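Local coordinates for protein ORF48 (Lactococcus phage TP901-1, PDB 3U6X) that probably serves as an upper baseplate protein of the phage tail, its immunoglobulin-like part helping to assemble the host-binding organelle, at residues F90-D94 against A95-K99. Numbering follows the deposited sequence.
Sequences FKMSD and AKITK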
loop_
_atom_site.group_PDB
_atom_site.type_symbol
_atom_site.label_atom_id
_atom_site.label_comp_id
_atom_site.label_asym_id
_atom_site.label_seq_id
_atom_site.Cartn_x
_atom_site.Cartn_y
_atom_site.Cartn_z
ATOM N N PHE V 90 -52.059 7.263 0.857
ATOM C CA PHE V 90 -51.422 7.644 2.116
ATOM C C PHE V 90 -49.962 7.245 2.050
ATOM O O PHE V 90 -49.669 6.063 1.890
ATOM C CB PHE V 90 -52.116 6.975 3.325
ATOM C CG PHE V 90 -53.560 7.373 3.552
ATOM C CD1 PHE V 90 -53.893 8.341 4.494
ATOM C CD2 PHE V 90 -54.589 6.756 2.844
ATOM C CE1 PHE V 90 -55.223 8.703 4.705
ATOM C CE2 PHE V 90 -55.926 7.112 3.057
ATOM C CZ PHE V 90 -56.238 8.081 3.992
ATOM N N LYS V 91 -49.045 8.227 2.110
ATOM C CA LYS V 91 -47.606 7.953 2.058
ATOM C C LYS V 91 -46.981 8.340 3.374
ATOM O O LYS V 91 -47.061 9.497 3.777
ATOM C CB LYS V 91 -46.906 8.684 0.885
ATOM C CG LYS V 91 -47.157 8.114 -0.524
ATOM C CD LYS V 91 -46.452 6.796 -0.768
ATOM C CE LYS V 91 -45.975 6.530 -2.174
ATOM N NZ LYS V 91 -47.063 6.486 -3.176
ATOM N N MET V 92 -46.414 7.365 4.076
ATOM C CA MET V 92 -45.750 7.601 5.347
ATOM C C MET V 92 -44.239 7.747 5.137
ATOM O O MET V 92 -43.625 7.026 4.348
ATOM C CB MET V 92 -46.052 6.460 6.318
ATOM C CG MET V 92 -45.491 6.680 7.707
ATOM S SD MET V 92 -46.622 6.134 8.985
ATOM C CE MET V 92 -46.440 4.504 8.812
ATOM N N SER V 93 -43.650 8.688 5.849
ATOM C CA SER V 93 -42.218 8.919 5.813
ATOM C C SER V 93 -41.607 8.348 7.090
ATOM O O SER V 93 -42.064 8.683 8.193
ATOM C CB SER V 93 -41.921 10.415 5.723
ATOM O OG SER V 93 -42.393 10.976 4.509
ATOM N N ASP V 94 -40.551 7.494 6.936
ATOM C CA ASP V 94 -39.764 6.900 8.026
ATOM C C ASP V 94 -40.454 5.872 8.903
ATOM O O ASP V 94 -40.119 5.778 10.098
ATOM C CB ASP V 94 -39.087 7.986 8.894
ATOM C CG ASP V 94 -38.636 9.232 8.144
ATOM O OD1 ASP V 94 -38.149 9.098 6.985
ATOM O OD2 ASP V 94 -38.808 10.341 8.687
ATOM N N ALA V 95 -41.383 5.075 8.325
ATOM C CA ALA V 95 -42.111 3.989 9.005
ATOM C C ALA V 95 -42.972 3.273 8.023
ATOM O O ALA V 95 -43.166 3.777 6.919
ATOM C CB ALA V 95 -42.959 4.526 10.142
ATOM N N LYS V 96 -43.467 2.087 8.403
ATOM C CA LYS V 96 -44.354 1.277 7.573
ATOM C C LYS V 96 -45.753 1.283 8.164
ATOM O O LYS V 96 -45.887 1.209 9.388
ATOM C CB LYS V 96 -43.853 -0.179 7.529
ATOM C CG LYS V 96 -42.636 -0.414 6.653
ATOM C CD LYS V 96 -42.543 -1.882 6.325
ATOM C CE LYS V 96 -41.859 -2.116 5.014
ATOM N NZ LYS V 96 -40.566 -2.811 5.210
ATOM N N ILE V 97 -46.791 1.362 7.305
ATOM C CA ILE V 97 -48.177 1.276 7.772
ATOM C C ILE V 97 -48.438 -0.219 7.995
ATOM O O ILE V 97 -48.058 -1.037 7.157
ATOM C CB ILE V 97 -49.200 1.922 6.795
ATOM C CG1 ILE V 97 -48.814 3.378 6.484
ATOM C CG2 ILE V 97 -50.634 1.845 7.362
ATOM C CD1 ILE V 97 -49.173 3.853 5.124
ATOM N N THR V 98 -49.010 -0.571 9.144
ATOM C CA THR V 98 -49.306 -1.964 9.478
ATOM C C THR V 98 -50.809 -2.268 9.356
ATOM O O THR V 98 -51.179 -3.423 9.130
ATOM C CB THR V 98 -48.695 -2.350 10.842
ATOM O OG1 THR V 98 -49.387 -1.701 11.915
ATOM C CG2 THR V 98 -47.196 -2.077 10.909
ATOM N N LYS V 99 -51.662 -1.225 9.488
ATOM C CA LYS V 99 -53.121 -1.304 9.402
ATOM C C LYS V 99 -53.671 0.090 9.171
ATOM O O LYS V 99 -53.126 1.062 9.690
ATOM C CB LYS V 99 -53.705 -1.871 10.716
ATOM C CG LYS V 99 -55.087 -2.501 10.578
ATOM C CD LYS V 99 -55.702 -2.942 11.923
ATOM C CE LYS V 99 -54.937 -4.019 12.672
ATOM N NZ LYS V 99 -54.591 -5.183 11.813
HETATM O O HOH W 1 -41.490 4.964 5.074
#
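Met-92 reaches across the turn with its terminal methyl, which settles between Ala-95 and Ile-97. The methyl CE of Met-92 lies 3.5 Å from CG1 of Ile-97 and, on the nearly opposite side, 3.7 Å from CB of Ala-95. It also sits over the face of the peptide joining Lys-96 to Ile-97, at 3.4 Å from Lys-96 C, a van der Waals contact over the peptide face. The path of the chain explains this: CG of Met-92 stands opposite its backbone N (chi1 -175°), and further bends at chi2 and chi3 (74°) fold CE onto the following residues. From Ile-97, CD1 continues toward the Phe-90 carbonyl, 3.9 Å from that O. The Phe-90 ring itself leads away and stacks on Phe-4.

The segments carry the end of strand 86-92, a short turn and the start of strand 97-102; the two strands are not neighbours in the antiparallel sheet order of this immunoglobulin-like domain, and the second pairs with 3-8, where Thr-98 and Lys-99 make a classic beta bulge opposite Glu-7. Positive phi at Asp-94 (69°) turns the chain here, and its side chain heads away from the second segment, although CB still lies close to Ala-95 N. No direct hydrogen bond joins the segments; instead water 1 donates to Met-92 O at 3.1 Å and to Ala-95 O at 2.8 Å, spanning the turn. Past it, Lys-96 N donates a hydrogen bond to Asp-9 OD2, while the Met-92 side chain also touches His-8 and Pro-14.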